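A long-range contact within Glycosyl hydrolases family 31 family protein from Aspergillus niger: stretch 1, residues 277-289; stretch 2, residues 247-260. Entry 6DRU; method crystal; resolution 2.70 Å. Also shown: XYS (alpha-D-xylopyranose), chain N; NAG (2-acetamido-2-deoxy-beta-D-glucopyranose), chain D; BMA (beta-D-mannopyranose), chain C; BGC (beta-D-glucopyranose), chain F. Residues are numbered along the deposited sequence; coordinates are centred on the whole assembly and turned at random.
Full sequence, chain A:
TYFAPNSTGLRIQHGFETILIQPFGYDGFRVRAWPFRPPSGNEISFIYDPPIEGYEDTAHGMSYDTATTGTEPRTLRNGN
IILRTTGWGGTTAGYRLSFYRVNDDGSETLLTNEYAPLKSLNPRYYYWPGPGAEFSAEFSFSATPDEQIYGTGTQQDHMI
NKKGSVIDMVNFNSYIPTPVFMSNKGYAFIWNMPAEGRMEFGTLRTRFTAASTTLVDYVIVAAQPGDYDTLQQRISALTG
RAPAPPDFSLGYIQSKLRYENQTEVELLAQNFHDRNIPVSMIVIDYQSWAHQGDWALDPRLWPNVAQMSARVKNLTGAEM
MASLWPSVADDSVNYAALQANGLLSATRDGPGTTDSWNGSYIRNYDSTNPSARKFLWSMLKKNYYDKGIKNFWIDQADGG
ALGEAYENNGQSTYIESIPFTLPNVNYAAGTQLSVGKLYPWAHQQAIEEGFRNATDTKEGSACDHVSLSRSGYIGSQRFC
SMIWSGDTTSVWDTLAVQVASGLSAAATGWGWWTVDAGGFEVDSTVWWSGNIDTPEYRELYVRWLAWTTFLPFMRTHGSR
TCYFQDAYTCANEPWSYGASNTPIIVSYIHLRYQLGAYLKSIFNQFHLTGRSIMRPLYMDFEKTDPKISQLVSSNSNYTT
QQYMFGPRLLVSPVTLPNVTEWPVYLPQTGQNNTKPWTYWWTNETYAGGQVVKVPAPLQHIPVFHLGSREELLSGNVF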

ATOM      1  N   ILE A 277      40.680   7.995 -46.220  1.00 72.23           N
ATOM      2  CA  ILE A 277      40.648   7.440 -44.868  1.00 63.51           C
ATOM      3  C   ILE A 277      39.433   6.523 -44.765  1.00 65.68           C
ATOM      4  O   ILE A 277      38.308   6.977 -45.029  1.00 67.67           O
ATOM      5  CB  ILE A 277      40.599   8.539 -43.799  1.00 61.00           C
ATOM      6  CG1 ILE A 277      41.795   9.480 -43.945  1.00 57.77           C
ATOM      7  CG2 ILE A 277      40.572   7.925 -42.408  1.00 59.55           C
ATOM      8  CD1 ILE A 277      41.846  10.569 -42.898  1.00 53.49           C
ATOM      9  N   PRO A 278      39.602   5.255 -44.394  1.00 69.36           N
ATOM     10  CA  PRO A 278      38.458   4.336 -44.369  1.00 66.81           C
ATOM     11  C   PRO A 278      37.534   4.594 -43.189  1.00 69.49           C
ATOM     12  O   PRO A 278      37.974   4.916 -42.082  1.00 60.78           O
ATOM     13  CB  PRO A 278      39.119   2.958 -44.269  1.00 53.54           C
ATOM     14  CG  PRO A 278      40.412   3.223 -43.575  1.00 62.04           C
ATOM     15  CD  PRO A 278      40.864   4.585 -44.031  1.00 62.20           C
ATOM     16  N   VAL A 279      36.237   4.441 -43.442  1.00 74.29           N
ATOM     17  CA  VAL A 279      35.205   4.531 -42.413  1.00 61.40           C
ATOM     18  C   VAL A 279      34.101   3.545 -42.777  1.00 66.29           C
ATOM     19  O   VAL A 279      33.743   3.398 -43.950  1.00 61.22           O
ATOM     20  CB  VAL A 279      34.671   5.975 -42.263  1.00 59.50           C
ATOM     21  CG1 VAL A 279      34.083   6.483 -43.572  1.00 47.74           C
ATOM     22  CG2 VAL A 279      33.646   6.057 -41.141  1.00 60.98           C
ATOM     23  N   SER A 280      33.580   2.846 -41.769  1.00 65.09           N
ATOM     24  CA  SER A 280      32.607   1.784 -41.999  1.00 59.00           C
ATOM     25  C   SER A 280      31.171   2.176 -41.674  1.00 69.22           C
ATOM     26  O   SER A 280      30.244   1.594 -42.246  1.00 69.86           O
ATOM     27  CB  SER A 280      32.980   0.540 -41.187  1.00 57.47           C
ATOM     28  OG  SER A 280      34.162  -0.062 -41.684  1.00 71.95           O
ATOM     29  N   MET A 281      30.953   3.145 -40.787  1.00 59.40           N
ATOM     30  CA  MET A 281      29.597   3.524 -40.421  1.00 62.83           C
ATOM     31  C   MET A 281      29.583   4.976 -39.961  1.00 65.85           C
ATOM     32  O   MET A 281      30.457   5.404 -39.203  1.00 62.52           O
ATOM     33  CB  MET A 281      29.038   2.613 -39.320  1.00 64.80           C
ATOM     34  CG  MET A 281      27.518   2.526 -39.309  1.00 64.25           C
ATOM     35  SD  MET A 281      26.840   1.997 -37.726  1.00 70.72           S
ATOM     36  CE  MET A 281      27.284   0.265 -37.712  1.00 62.87           C
ATOM     37  N   ILE A 282      28.583   5.721 -40.429  1.00 64.47           N
ATOM     38  CA  ILE A 282      28.375   7.119 -40.063  1.00 58.65           C
ATOM     39  C   ILE A 282      27.109   7.190 -39.217  1.00 66.79           C
ATOM     40  O   ILE A 282      26.072   6.635 -39.602  1.00 74.63           O
ATOM     41  CB  ILE A 282      28.245   8.001 -41.317  1.00 70.60           C
ATOM     42  CG1 ILE A 282      29.574   8.070 -42.078  1.00 58.36           C
ATOM     43  CG2 ILE A 282      27.782   9.400 -40.938  1.00 60.74           C
ATOM     44  CD1 ILE A 282      30.552   9.078 -41.553  1.00 61.40           C
ATOM     45  N   VAL A 283      27.183   7.870 -38.075  1.00 58.56           N
ATOM     46  CA  VAL A 283      26.095   7.891 -37.101  1.00 59.26           C
ATOM     47  C   VAL A 283      25.512   9.296 -37.016  1.00 63.92           C
ATOM     48  O   VAL A 283      26.255  10.281 -36.920  1.00 63.46           O
ATOM     49  CB  VAL A 283      26.571   7.413 -35.719  1.00 58.11           C
ATOM     50  CG1 VAL A 283      25.397   7.297 -34.767  1.00 56.77           C
ATOM     51  CG2 VAL A 283      27.297   6.084 -35.838  1.00 57.05           C
ATOM     52  N   ILE A 284      24.182   9.385 -37.041  1.00 66.53           N
ATOM     53  CA  ILE A 284      23.447  10.631 -36.846  1.00 56.75           C
ATOM     54  C   ILE A 284      22.819  10.597 -35.459  1.00 60.38           C
ATOM     55  O   ILE A 284      22.088   9.656 -35.126  1.00 59.42           O
ATOM     56  CB  ILE A 284      22.372  10.831 -37.928  1.00 60.00           C
ATOM     57  CG1 ILE A 284      23.009  10.869 -39.318  1.00 65.28           C
ATOM     58  CG2 ILE A 284      21.585  12.109 -37.669  1.00 50.40           C
ATOM     59  CD1 ILE A 284      22.001  10.946 -40.444  1.00 52.19           C
ATOM     60  N   ASP A 285      23.092  11.624 -34.656  1.00 56.94           N
ATOM     61  CA  ASP A 285      22.690  11.626 -33.255  1.00 59.26           C
ATOM     62  C   ASP A 285      21.242  12.104 -33.119  1.00 63.39           C
ATOM     63  O   ASP A 285      20.481  12.162 -34.088  1.00 60.86           O
ATOM     64  CB  ASP A 285      23.661  12.475 -32.436  1.00 51.39           C
ATOM     65  CG  ASP A 285      23.662  12.109 -30.960  1.00 64.93           C
ATOM     66  OD1 ASP A 285      22.788  11.321 -30.539  1.00 67.11           O
ATOM     67  OD2 ASP A 285      24.533  12.613 -30.221  1.00 69.09           O
ATOM     68  N   TYR A 286      20.849  12.452 -31.895  1.00 63.09           N
ATOM     69  CA  TYR A 286      19.471  12.801 -31.575  1.00 64.30           C
ATOM     70  C   TYR A 286      19.170  14.242 -31.989  1.00 61.38           C
ATOM     71  O   TYR A 286      19.967  14.907 -32.657  1.00 70.63           O
ATOM     72  CB  TYR A 286      19.195  12.555 -30.090  1.00 61.13           C
ATOM     73  CG  TYR A 286      19.875  13.493 -29.106  1.00 59.19           C
ATOM     74  CD1 TYR A 286      21.083  14.118 -29.400  1.00 62.35           C
ATOM     75  CD2 TYR A 286      19.304  13.742 -27.866  1.00 64.92           C
ATOM     76  CE1 TYR A 286      21.692  14.965 -28.490  1.00 65.62           C
ATOM     77  CE2 TYR A 286      19.907  14.583 -26.950  1.00 61.28           C
ATOM     78  CZ  TYR A 286      21.099  15.194 -27.265  1.00 61.18           C
ATOM     79  OH  TYR A 286      21.697  16.034 -26.353  1.00 50.33           O
ATOM     80  N   GLN A 287      17.990  14.731 -31.599  1.00 63.65           N
ATOM     81  CA  GLN A 287      17.510  16.079 -31.905  1.00 60.02           C
ATOM     82  C   GLN A 287      17.430  16.346 -33.405  1.00 63.92           C
ATOM     83  O   GLN A 287      17.330  17.502 -33.829  1.00 68.21           O
ATOM     84  CB  GLN A 287      18.373  17.145 -31.221  1.00 61.26           C
ATOM     85  CG  GLN A 287      18.447  17.008 -29.707  1.00 64.47           C
ATOM     86  CD  GLN A 287      17.113  17.262 -29.027  1.00 69.46           C
ATOM     87  OE1 GLN A 287      16.242  16.393 -28.994  1.00 76.46           O
ATOM     88  NE2 GLN A 287      16.948  18.460 -28.480  1.00 73.10           N
ATOM     89  N   SER A 288      17.462  15.294 -34.219  1.00 57.77           N
ATOM     90  CA  SER A 288      17.363  15.410 -35.666  1.00 55.53           C
ATOM     91  C   SER A 288      15.935  15.255 -36.169  1.00 59.38           C
ATOM     92  O   SER A 288      15.723  15.161 -37.382  1.00 63.21           O
ATOM     93  CB  SER A 288      18.267  14.373 -36.337  1.00 61.00           C
ATOM     94  OG  SER A 288      18.079  13.089 -35.765  1.00 52.31           O
ATOM     95  N   TRP A 289      14.958  15.233 -35.271  1.00 66.15           N
ATOM     96  CA  TRP A 289      13.553  15.071 -35.609  1.00 62.25           C
ATOM     97  C   TRP A 289      12.806  16.379 -35.393  1.00 61.46           C
ATOM     98  O   TRP A 289      13.307  17.318 -34.769  1.00 66.19           O
ATOM     99  CB  TRP A 289      12.924  13.953 -34.771  1.00 57.86           C
ATOM    100  CG  TRP A 289      13.311  14.025 -33.324  1.00 63.47           C
ATOM    101  CD1 TRP A 289      12.858  14.919 -32.396  1.00 59.10           C
ATOM    102  CD2 TRP A 289      14.235  13.170 -32.640  1.00 64.23           C
ATOM    103  NE1 TRP A 289      13.444  14.673 -31.176  1.00 58.95           N
ATOM    104  CE2 TRP A 289      14.292  13.604 -31.300  1.00 59.99           C
ATOM    105  CE3 TRP A 289      15.019  12.080 -33.030  1.00 56.04           C
ATOM    106  CZ2 TRP A 289      15.101  12.985 -30.349  1.00 52.38           C
ATOM    107  CZ3 TRP A 289      15.821  11.467 -32.085  1.00 58.05           C
ATOM    108  CH2 TRP A 289      15.855  11.921 -30.760  1.00 59.46           C
TER
HETATM  109  C1  XYS N 834      22.592  10.712 -24.635  1.00 74.91           C
HETATM  110  C2  XYS N 834      23.551   9.690 -25.200  1.00 72.98           C
HETATM  111  C3  XYS N 834      24.575  10.397 -26.059  1.00 72.64           C
HETATM  112  C4  XYS N 834      23.871  11.249 -27.092  1.00 71.74           C
HETATM  113  C5  XYS N 834      22.861  12.141 -26.404  1.00 73.07           C
HETATM  114  O1  XYS N 834      23.308  11.654 -23.872  1.00 64.79           O
HETATM  115  O2  XYS N 834      24.193   9.011 -24.147  1.00 73.96           O
HETATM  116  O3  XYS N 834      25.390   9.447 -26.705  1.00 76.70           O
HETATM  117  O4  XYS N 834      24.818  12.046 -27.764  1.00 63.86           O
HETATM  118  O5  XYS N 834      21.926  11.358 -25.695  1.00 71.89           O
HETATM  119  C1  NAG D   1      14.009  21.001 -29.016  1.00 58.92           C
HETATM  120  C2  NAG D   1      14.545  22.418 -29.078  1.00 64.08           C
HETATM  121  C3  NAG D   1      14.566  23.020 -30.438  1.00 62.52           C
HETATM  122  C4  NAG D   1      14.974  22.029 -31.506  1.00 64.94           C
HETATM  123  C5  NAG D   1      14.193  20.746 -31.349  1.00 60.71           C
HETATM  124  C6  NAG D   1      14.601  19.760 -32.421  1.00 64.41           C
HETATM  125  C7  NAG D   1      14.090  23.437 -26.874  1.00 69.22           C
HETATM  126  C8  NAG D   1      13.208  24.298 -25.995  1.00 67.01           C
HETATM  127  N2  NAG D   1      13.737  23.224 -28.232  1.00 67.86           N
HETATM  128  O3  NAG D   1      15.428  24.135 -30.436  1.00 59.96           O
HETATM  129  O4  NAG D   1      14.713  22.582 -32.773  1.00 60.95           O
HETATM  130  O5  NAG D   1      14.483  20.219 -30.082  1.00 68.69           O
HETATM  131  O6  NAG D   1      14.476  18.446 -31.928  1.00 86.12           O
HETATM  132  O7  NAG D   1      15.096  22.932 -26.419  1.00 70.82           O
HETATM  133  C1  BMA C   3      18.435  25.563 -36.925  1.00 73.60           C
HETATM  134  C2  BMA C   3      19.851  25.611 -37.502  1.00 70.00           C
HETATM  135  C3  BMA C   3      19.998  26.883 -38.341  1.00 75.95           C
HETATM  136  C4  BMA C   3      18.871  27.017 -39.376  1.00 69.87           C
HETATM  137  C5  BMA C   3      17.507  26.879 -38.683  1.00 72.16           C
HETATM  138  C6  BMA C   3      16.342  26.894 -39.657  1.00 64.89           C
HETATM  139  O2  BMA C   3      20.019  24.509 -38.374  1.00 67.60           O
HETATM  140  O3  BMA C   3      21.266  26.953 -38.984  1.00 77.82           O
HETATM  141  O4  BMA C   3      18.949  28.283 -40.010  1.00 73.36           O
HETATM  142  O5  BMA C   3      17.480  25.638 -37.962  1.00 71.04           O
HETATM  143  O6  BMA C   3      16.742  26.231 -40.849  1.00 63.78           O
HETATM  144  C2  BGC F   5      21.779  15.777 -19.245  1.00 78.70           C
HETATM  145  C3  BGC F   5      21.075  14.467 -19.167  1.00 77.59           C
HETATM  146  C4  BGC F   5      20.563  14.069 -20.564  1.00 70.77           C
HETATM  147  C5  BGC F   5      21.677  14.153 -21.570  1.00 73.66           C
HETATM  148  C6  BGC F   5      21.130  13.884 -22.965  1.00 72.71           C
HETATM  149  C1  BGC F   5      22.871  15.656 -20.277  1.00 74.67           C
HETATM  150  O2  BGC F   5      22.348  16.122 -17.963  1.00 83.71           O
HETATM  151  O3  BGC F   5      20.015  14.574 -18.288  1.00 76.03           O
HETATM  152  O4  BGC F   5      20.073  12.747 -20.533  1.00 63.38           O
HETATM  153  O5  BGC F   5      22.257  15.442 -21.550  1.00 79.50           O
HETATM  154  O6  BGC F   5      22.045  14.355 -23.931  1.00 61.37           O
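Stretch 2, residues 247-260: DFSLGYIQSKLRYE

Stretch 2 begins with a 3-10 segment, 247-250, passes Gly 251, and runs as a short strand around 252-254. Beyond it the chain is loop, extended as far as Tyr 259, with a cis peptide bond before Arg 258. The strand lies parallel to strand 281-284 of stretch 1. The axes approach to 5.0 Å and cross at -25°. The contact buries 966 Å², both sides summed.

Backbone hydrogen bonds set the register. Met 281 pairs with Ile 253 and Ile 282 with Gln 254, CA atoms 4.9 and 5.2 Å apart. Ser 280 N donates to Tyr 252 O at 2.8 Å, and Met 281 N makes a weak bond to it at 3.4 Å. Gln 254 N donates to Met 281 O at 3.0 Å. Gln 254 O accepts from Val 283 N at 3.1 Å.

Apolar side chains pack beside this ladder. Met 281 and Ile 253 share one face of the sheet, CB to CG1 4.2 Å. Met 281 CE reaches Phe 248 CE2 at 3.4 Å. Val 283 CG2 meets Ile 253 CG2 at 3.8 Å, and Val 279 CG2 meets Tyr 252 CD2 at 3.8 Å.

Gly 251 lies close against Ser 280, its CA 3.4 Å from Ser 280 OG; a CB would clash with that hydroxyl.

Beyond the Val 283 N to Gln 254 O bond, no direct hydrogen bond joins the stretches, and water bridges them. Water 1 donates to Lys 256 O (2.9 Å) and Val 283 O (3.1 Å) and accepts from Tyr 259 N (2.8 Å). Water 2 accepts from Arg 258 NH1 at 2.9 Å and lies 3.0 Å from Tyr 286 O. The Arg 258 guanidinium has Gln 287 O over one face, 3.4 Å from NH1, without a hydrogen bond.

Both stretches reach the xylose: XYS O4 donates to Asp 285 OD2 at 2.5 Å and lies 3.3 Å from Leu 257 CD1.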

ATOM      1  N   ASP A 247      30.063  -7.892 -41.149  1.00 81.28           N
ATOM      2  CA  ASP A 247      31.489  -7.603 -41.271  1.00 75.23           C
ATOM      3  C   ASP A 247      31.778  -6.109 -41.221  1.00 68.43           C
ATOM      4  O   ASP A 247      32.811  -5.697 -40.681  1.00 63.22           O
ATOM      5  CB  ASP A 247      32.038  -8.204 -42.567  1.00 77.29           C
ATOM      6  CG  ASP A 247      32.081  -9.722 -42.536  1.00 90.76           C
ATOM      7  OD1 ASP A 247      32.196 -10.295 -41.431  1.00 85.16           O
ATOM      8  OD2 ASP A 247      32.002 -10.343 -43.617  1.00100.14           O
ATOM      9  N   PHE A 248      30.878  -5.281 -41.758  1.00 61.15           N
ATOM     10  CA  PHE A 248      31.141  -3.846 -41.806  1.00 58.04           C
ATOM     11  C   PHE A 248      31.198  -3.232 -40.412  1.00 58.60           C
ATOM     12  O   PHE A 248      31.928  -2.259 -40.197  1.00 58.54           O
ATOM     13  CB  PHE A 248      30.084  -3.139 -42.657  1.00 54.02           C
ATOM     14  CG  PHE A 248      28.799  -2.867 -41.931  1.00 74.86           C
ATOM     15  CD1 PHE A 248      27.826  -3.846 -41.820  1.00 82.25           C
ATOM     16  CD2 PHE A 248      28.556  -1.624 -41.369  1.00 74.23           C
ATOM     17  CE1 PHE A 248      26.641  -3.593 -41.155  1.00 74.08           C
ATOM     18  CE2 PHE A 248      27.375  -1.368 -40.704  1.00 71.02           C
ATOM     19  CZ  PHE A 248      26.416  -2.354 -40.595  1.00 73.63           C
ATOM     20  N   SER A 249      30.455  -3.791 -39.454  1.00 62.45           N
ATOM     21  CA  SER A 249      30.424  -3.239 -38.104  1.00 64.22           C
ATOM     22  C   SER A 249      31.749  -3.390 -37.365  1.00 65.79           C
ATOM     23  O   SER A 249      31.931  -2.755 -36.322  1.00 62.14           O
ATOM     24  CB  SER A 249      29.305  -3.899 -37.296  1.00 64.92           C
ATOM     25  OG  SER A 249      29.520  -5.294 -37.171  1.00 72.98           O
ATOM     26  N   LEU A 250      32.673  -4.204 -37.872  1.00 61.74           N
ATOM     27  CA  LEU A 250      33.959  -4.400 -37.217  1.00 68.04           C
ATOM     28  C   LEU A 250      34.984  -3.334 -37.582  1.00 68.98           C
ATOM     29  O   LEU A 250      36.125  -3.405 -37.109  1.00 58.77           O
ATOM     30  CB  LEU A 250      34.512  -5.785 -37.560  1.00 68.81           C
ATOM     31  CG  LEU A 250      33.613  -6.972 -37.211  1.00 63.63           C
ATOM     32  CD1 LEU A 250      34.237  -8.276 -37.686  1.00 55.70           C
ATOM     33  CD2 LEU A 250      33.345  -7.012 -35.715  1.00 64.54           C
ATOM     34  N   GLY A 251      34.612  -2.352 -38.391  1.00 62.15           N
ATOM     35  CA  GLY A 251      35.521  -1.317 -38.839  1.00 57.98           C
ATOM     36  C   GLY A 251      35.518  -0.096 -37.948  1.00 61.56           C
ATOM     37  O   GLY A 251      35.318  -0.180 -36.732  1.00 65.68           O
ATOM     38  N   TYR A 252      35.746   1.059 -38.566  1.00 61.02           N
ATOM     39  CA  TYR A 252      35.798   2.329 -37.855  1.00 64.25           C
ATOM     40  C   TYR A 252      34.433   3.002 -37.896  1.00 63.06           C
ATOM     41  O   TYR A 252      33.866   3.205 -38.973  1.00 68.77           O
ATOM     42  CB  TYR A 252      36.862   3.237 -38.470  1.00 50.37           C
ATOM     43  CG  TYR A 252      36.933   4.617 -37.862  1.00 49.59           C
ATOM     44  CD1 TYR A 252      37.477   4.817 -36.600  1.00 43.48           C
ATOM     45  CD2 TYR A 252      36.469   5.725 -38.560  1.00 55.56           C
ATOM     46  CE1 TYR A 252      37.547   6.082 -36.044  1.00 43.34           C
ATOM     47  CE2 TYR A 252      36.536   6.993 -38.014  1.00 55.01           C
ATOM     48  CZ  TYR A 252      37.075   7.167 -36.758  1.00 55.77           C
ATOM     49  OH  TYR A 252      37.141   8.430 -36.215  1.00 54.68           O
ATOM     50  N   ILE A 253      33.913   3.347 -36.722  1.00 51.19           N
ATOM     51  CA  ILE A 253      32.584   3.930 -36.583  1.00 58.83           C
ATOM     52  C   ILE A 253      32.752   5.393 -36.194  1.00 60.80           C
ATOM     53  O   ILE A 253      33.225   5.708 -35.095  1.00 55.13           O
ATOM     54  CB  ILE A 253      31.735   3.171 -35.556  1.00 60.45           C
ATOM     55  CG1 ILE A 253      31.509   1.731 -36.022  1.00 52.37           C
ATOM     56  CG2 ILE A 253      30.409   3.878 -35.331  1.00 53.15           C
ATOM     57  CD1 ILE A 253      31.066   0.797 -34.924  1.00 47.89           C
ATOM     58  N   GLN A 254      32.357   6.289 -37.096  1.00 60.61           N
ATOM     59  CA  GLN A 254      32.458   7.726 -36.873  1.00 59.63           C
ATOM     60  C   GLN A 254      31.146   8.255 -36.308  1.00 64.78           C
ATOM     61  O   GLN A 254      30.071   7.962 -36.839  1.00 74.13           O
ATOM     62  CB  GLN A 254      32.801   8.448 -38.176  1.00 61.70           C
ATOM     63  CG  GLN A 254      32.931   9.954 -38.036  1.00 61.09           C
ATOM     64  CD  GLN A 254      34.092  10.357 -37.151  1.00 65.40           C
ATOM     65  OE1 GLN A 254      35.171   9.766 -37.215  1.00 63.94           O
ATOM     66  NE2 GLN A 254      33.877  11.364 -36.314  1.00 64.93           N
ATOM     67  N   SER A 255      31.239   9.035 -35.236  1.00 66.02           N
ATOM     68  CA  SER A 255      30.056   9.612 -34.614  1.00 58.82           C
ATOM     69  C   SER A 255      30.474  10.813 -33.783  1.00 64.15           C
ATOM     70  O   SER A 255      31.646  10.967 -33.428  1.00 70.27           O
ATOM     71  CB  SER A 255      29.321   8.588 -33.742  1.00 56.02           C
ATOM     72  OG  SER A 255      28.227   9.186 -33.070  1.00 56.89           O
ATOM     73  N   LYS A 256      29.495  11.660 -33.481  1.00 59.10           N
ATOM     74  CA  LYS A 256      29.685  12.796 -32.587  1.00 61.46           C
ATOM     75  C   LYS A 256      28.316  13.383 -32.275  1.00 63.39           C
ATOM     76  O   LYS A 256      27.297  12.969 -32.832  1.00 65.06           O
ATOM     77  CB  LYS A 256      30.601  13.864 -33.188  1.00 55.75           C
ATOM     78  CG  LYS A 256      29.935  14.736 -34.237  1.00 60.10           C
ATOM     79  CD  LYS A 256      30.740  16.000 -34.477  1.00 62.17           C
ATOM     80  CE  LYS A 256      29.948  17.019 -35.276  1.00 59.20           C
ATOM     81  NZ  LYS A 256      30.631  18.342 -35.312  1.00 61.29           N
ATOM     82  N   LEU A 257      28.309  14.362 -31.379  1.00 57.78           N
ATOM     83  CA  LEU A 257      27.116  15.139 -31.065  1.00 57.99           C
ATOM     84  C   LEU A 257      27.360  16.558 -31.573  1.00 61.22           C
ATOM     85  O   LEU A 257      28.047  17.345 -30.916  1.00 67.77           O
ATOM     86  CB  LEU A 257      26.821  15.112 -29.565  1.00 56.35           C
ATOM     87  CG  LEU A 257      25.457  15.572 -29.029  1.00 53.09           C
ATOM     88  CD1 LEU A 257      25.358  15.278 -27.543  1.00 54.95           C
ATOM     89  CD2 LEU A 257      25.173  17.048 -29.274  1.00 44.31           C
ATOM     90  N   ARG A 258      26.808  16.891 -32.740  1.00 64.27           N
ATOM     91  CA  ARG A 258      26.051  15.979 -33.597  1.00 55.55           C
ATOM     92  C   ARG A 258      26.110  16.492 -35.032  1.00 54.64           C
ATOM     93  O   ARG A 258      26.333  17.681 -35.258  1.00 59.20           O
ATOM     94  CB  ARG A 258      24.590  15.865 -33.140  1.00 60.14           C
ATOM     95  CG  ARG A 258      23.821  17.177 -33.137  1.00 54.93           C
ATOM     96  CD  ARG A 258      22.437  16.994 -32.534  1.00 50.36           C
ATOM     97  NE  ARG A 258      21.656  18.228 -32.546  1.00 63.74           N
ATOM     98  CZ  ARG A 258      20.822  18.574 -33.522  1.00 67.55           C
ATOM     99  NH1 ARG A 258      20.658  17.779 -34.573  1.00 51.70           N
ATOM    100  NH2 ARG A 258      20.150  19.715 -33.451  1.00 66.57           N
ATOM    101  N   TYR A 259      25.916  15.604 -36.005  1.00 51.36           N
ATOM    102  CA  TYR A 259      25.795  16.031 -37.394  1.00 55.82           C
ATOM    103  C   TYR A 259      24.366  16.501 -37.630  1.00 58.46           C
ATOM    104  O   TYR A 259      23.418  15.715 -37.524  1.00 61.03           O
ATOM    105  CB  TYR A 259      26.189  14.901 -38.342  1.00 54.74           C
ATOM    106  CG  TYR A 259      27.588  14.388 -38.076  1.00 61.32           C
ATOM    107  CD1 TYR A 259      28.693  15.202 -38.283  1.00 58.81           C
ATOM    108  CD2 TYR A 259      27.802  13.100 -37.604  1.00 70.97           C
ATOM    109  CE1 TYR A 259      29.972  14.747 -38.032  1.00 60.11           C
ATOM    110  CE2 TYR A 259      29.079  12.636 -37.351  1.00 63.46           C
ATOM    111  CZ  TYR A 259      30.160  13.464 -37.564  1.00 61.58           C
ATOM    112  OH  TYR A 259      31.432  13.003 -37.315  1.00 74.83           O
ATOM    113  N   GLU A 260      24.216  17.785 -37.957  1.00 53.49           N
ATOM    114  CA  GLU A 260      22.951  18.481 -37.764  1.00 51.60           C
ATOM    115  C   GLU A 260      22.047  18.480 -38.992  1.00 60.85           C
ATOM    116  O   GLU A 260      20.821  18.436 -38.839  1.00 66.54           O
ATOM    117  CB  GLU A 260      23.233  19.919 -37.318  1.00 54.14           C
ATOM    118  CG  GLU A 260      22.043  20.648 -36.731  1.00 59.85           C
ATOM    119  CD  GLU A 260      21.384  21.565 -37.732  1.00 73.79           C
ATOM    120  OE1 GLU A 260      21.771  21.519 -38.918  1.00 72.29           O
ATOM    121  OE2 GLU A 260      20.480  22.330 -37.336  1.00 88.27           O
TER
HETATM  122  O   HOH W   1      25.769  12.860 -35.295  1.00 52.75           O
HETATM  123  O   HOH W   2      21.686  15.139 -35.125  1.00 55.45           O